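Local coordinates for sigma-C capsid protein (Avian reovirus, PDB 2VRS) that forms the trimeric fibre of the virion, attaches the virus to host cells and induces apoptosis, at residues Y114-T119 against L203-G208. Numbering follows the deposited sequence.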
ATOM      1  N   TYR C 114     -15.343 -10.005  -4.843  1.00 15.25           N
ATOM      2  CA  TYR C 114     -16.274 -10.932  -5.483  1.00 12.43           C
ATOM      3  C   TYR C 114     -17.713 -10.456  -5.365  1.00 14.03           C
ATOM      4  O   TYR C 114     -18.189 -10.099  -4.288  1.00 16.58           O
ATOM      5  CB  TYR C 114     -16.208 -12.295  -4.780  1.00 15.70           C
ATOM      6  CG  TYR C 114     -14.988 -13.116  -5.050  1.00 12.40           C
ATOM      7  CD1 TYR C 114     -14.544 -13.359  -6.346  1.00 15.36           C
ATOM      8  CD2 TYR C 114     -14.322 -13.741  -3.984  1.00 19.66           C
ATOM      9  CE1 TYR C 114     -13.412 -14.202  -6.594  1.00 19.42           C
ATOM     10  CE2 TYR C 114     -13.247 -14.568  -4.214  1.00 18.41           C
ATOM     11  CZ  TYR C 114     -12.778 -14.795  -5.502  1.00 20.98           C
ATOM     12  OH  TYR C 114     -11.697 -15.637  -5.673  1.00 18.65           O
ATOM     13  N   MET C 115     -18.425 -10.490  -6.495  1.00 13.11           N
ATOM     14  CA  MET C 115     -19.855 -10.265  -6.474  1.00 15.64           C
ATOM     15  C   MET C 115     -20.466 -11.497  -7.151  1.00 15.93           C
ATOM     16  O   MET C 115     -20.196 -11.725  -8.319  1.00 17.61           O
ATOM     17  CB  MET C 115     -20.168  -8.985  -7.292  1.00 19.32           C
ATOM     18  CG  MET C 115     -19.895  -7.703  -6.545  1.00 26.60           C
ATOM     19  SD  MET C 115     -18.152  -7.142  -6.416  1.00 31.38           S
ATOM     20  CE  MET C 115     -17.506  -7.293  -8.089  1.00 19.48           C
ATOM     21  N   MET C 116     -21.282 -12.267  -6.430  1.00 16.70           N
ATOM     22  CA  MET C 116     -21.837 -13.530  -6.984  1.00 16.63           C
ATOM     23  C   MET C 116     -23.347 -13.580  -6.859  1.00 15.12           C
ATOM     24  O   MET C 116     -23.931 -13.113  -5.860  1.00 16.59           O
ATOM     25  CB  MET C 116     -21.331 -14.700  -6.168  1.00 14.64           C
ATOM     26  CG  MET C 116     -19.804 -14.711  -5.984  1.00 14.18           C
ATOM     27  SD  MET C 116     -19.353 -16.257  -5.132  1.00 17.60           S
ATOM     28  CE  MET C 116     -17.662 -15.956  -4.691  1.00 18.58           C
ATOM     29  N   SER C 117     -23.981 -14.167  -7.874  1.00 17.65           N
ATOM     30  CA  SER C 117     -25.411 -14.371  -7.795  1.00 17.62           C
ATOM     31  C   SER C 117     -25.746 -15.742  -8.368  1.00 19.55           C
ATOM     32  O   SER C 117     -25.010 -16.300  -9.190  1.00 20.23           O
ATOM     33  CB  SER C 117     -26.169 -13.261  -8.537  1.00 20.06           C
ATOM     34  OG  SER C 117     -25.844 -13.269  -9.901  1.00 29.25           O
ATOM     35  N   SER C 118     -26.850 -16.307  -7.916  1.00 25.98           N
ATOM     36  CA  SER C 118     -27.107 -17.648  -8.399  1.00 29.20           C
ATOM     37  C   SER C 118     -28.333 -17.690  -9.246  1.00 32.89           C
ATOM     38  O   SER C 118     -29.287 -16.958  -9.027  1.00 38.29           O
ATOM     39  CB  SER C 118     -27.299 -18.593  -7.241  1.00 22.41           C
ATOM     40  OG  SER C 118     -28.576 -18.359  -6.599  1.00 32.58           O
ATOM     41  N   THR C 119     -28.311 -18.641 -10.165  1.00 48.96           N
ATOM     42  CA  THR C 119     -29.538 -19.195 -10.677  1.00 54.39           C
ATOM     43  C   THR C 119     -29.720 -20.590 -10.035  1.00 52.85           C
ATOM     44  O   THR C 119     -28.747 -21.276  -9.666  1.00 50.31           O
ATOM     45  CB  THR C 119     -29.581 -19.171 -12.234  1.00 58.79           C
ATOM     46  OG1 THR C 119     -30.948 -19.146 -12.670  1.00 62.49           O
ATOM     47  CG2 THR C 119     -28.795 -20.346 -12.862  1.00 59.64           C
ATOM     48  N   LEU C 203     -29.455 -16.745  -4.335  1.00 19.72           N
ATOM     49  CA  LEU C 203     -28.376 -16.511  -3.369  1.00 18.13           C
ATOM     50  C   LEU C 203     -27.411 -15.492  -3.943  1.00 16.15           C
ATOM     51  O   LEU C 203     -27.046 -15.568  -5.124  1.00 17.96           O
ATOM     52  CB  LEU C 203     -27.639 -17.837  -3.068  1.00 20.95           C
ATOM     53  CG  LEU C 203     -26.404 -17.817  -2.153  1.00 20.71           C
ATOM     54  CD1 LEU C 203     -26.725 -17.461  -0.658  1.00 20.07           C
ATOM     55  CD2 LEU C 203     -25.706 -19.205  -2.259  1.00 21.38           C
ATOM     56  N   THR C 204     -27.003 -14.496  -3.142  1.00 16.54           N
ATOM     57  CA  THR C 204     -25.958 -13.575  -3.565  1.00 14.83           C
ATOM     58  C   THR C 204     -24.869 -13.663  -2.487  1.00 18.53           C
ATOM     59  O   THR C 204     -25.153 -13.926  -1.302  1.00 16.33           O
ATOM     60  CB  THR C 204     -26.454 -12.084  -3.669  1.00 21.47           C
ATOM     61  OG1 THR C 204     -26.810 -11.635  -2.363  1.00 25.35           O
ATOM     62  CG2 THR C 204     -27.656 -11.945  -4.630  1.00 17.39           C
ATOM     63  N   VAL C 205     -23.621 -13.556  -2.923  1.00 16.04           N
ATOM     64  CA  VAL C 205     -22.480 -13.613  -1.989  1.00 16.00           C
ATOM     65  C   VAL C 205     -21.604 -12.412  -2.395  1.00 17.54           C
ATOM     66  O   VAL C 205     -21.308 -12.216  -3.588  1.00 18.12           O
ATOM     67  CB  VAL C 205     -21.660 -14.926  -2.176  1.00 21.01           C
ATOM     68  CG1 VAL C 205     -20.370 -14.875  -1.367  1.00 16.78           C
ATOM     69  CG2 VAL C 205     -22.463 -16.178  -1.721  1.00 18.84           C
ATOM     70  N   ARG C 206     -21.254 -11.581  -1.426  1.00 16.20           N
ATOM     71  CA  ARG C 206     -20.339 -10.459  -1.656  1.00 14.08           C
ATOM     72  C   ARG C 206     -19.255 -10.500  -0.585  1.00 13.47           C
ATOM     73  O   ARG C 206     -19.546 -10.560   0.624  1.00 15.47           O
ATOM     74  CB  ARG C 206     -21.071  -9.118  -1.592  1.00 20.55           C
ATOM     75  CG  ARG C 206     -22.155  -9.007  -2.625  1.00 32.04           C
ATOM     76  CD  ARG C 206     -22.516  -7.557  -2.873  1.00 51.74           C
ATOM     77  NE  ARG C 206     -21.352  -6.741  -3.231  1.00 58.88           N
ATOM     78  CZ  ARG C 206     -21.423  -5.438  -3.489  1.00 60.33           C
ATOM     79  NH1 ARG C 206     -22.596  -4.829  -3.429  1.00 44.42           N
ATOM     80  NH2 ARG C 206     -20.340  -4.748  -3.812  1.00 64.39           N
ATOM     81  N   THR C 207     -18.023 -10.476  -1.062  1.00 13.37           N
ATOM     82  CA  THR C 207     -16.870 -10.492  -0.177  1.00 14.44           C
ATOM     83  C   THR C 207     -15.664  -9.998  -0.966  1.00 16.51           C
ATOM     84  O   THR C 207     -15.763  -9.663  -2.136  1.00 17.62           O
ATOM     85  CB  THR C 207     -16.648 -11.912   0.479  1.00 13.96           C
ATOM     86  OG1 THR C 207     -15.672 -11.793   1.544  1.00 17.86           O
ATOM     87  CG2 THR C 207     -16.173 -12.979  -0.544  1.00 15.29           C
ATOM     88  N   GLY C 208     -14.526  -9.887  -0.305  1.00 14.06           N
ATOM     89  CA  GLY C 208     -13.320  -9.574  -1.047  1.00 13.02           C
ATOM     90  C   GLY C 208     -12.142 -10.106  -0.255  1.00 13.91           C
ATOM     91  O   GLY C 208     -12.253 -10.460   0.950  1.00 15.51           O
TER
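The backbone N of Met116 donates to Val205 O at 2.8 Å. Val205 N returns a bond to Met116 O at 3.0 Å. Met116 O also receives a CA-H...O contact from Thr204. This antiparallel pairing joins strands 111-119 and 198-210 in the beta-barrel of the C-terminal domain of the fibre. Tyr114 and Thr207 form the next hydrogen-bonded pair, and Met115-Arg206 and Ser117-Thr204 are non-hydrogen-bonded pairs.

Tyr114, Met116, Val205 and Thr207 lie on one face of the sheet, where Tyr114, Met116 and Val205 are buried. Met116 and Val205 lie side by side. The Met116 chain is extended beyond CG, and its SD rests 4.0 Å from Val205 CB. Phe133 packs on Met116 and Ile188 on Val205, both from strands lying over this face. The Tyr114 ring turns an edge to its neighbour, with Thr207 CG2 in the ring plane 4.0 Å from CD2. Thr207 OG1 is hydrogen-bonded to Pro160 O on the neighbouring strand 159-167.

The other face carries Met115 and Arg206, whose side chains cross. Met115 CG approaches Arg206 NE at 3.7 Å, obliquely to the guanidinium. Arg206 NH1 forms a salt bridge with Asp162 of the second subunit, and Gln175 of that subunit packs on Met115. Met115 and Arg206 thus lie at the subunit interface of the trimer.

At Ser118 the pairing changes. Its N gives only a weak bond to Leu203 O. The side chain replaces the backbone carbonyl as acceptor: OG sits between the backbone N and the carbonyl carbon (chi1 73°), which brings it to Leu203 N, whose bond it takes at 2.9 Å.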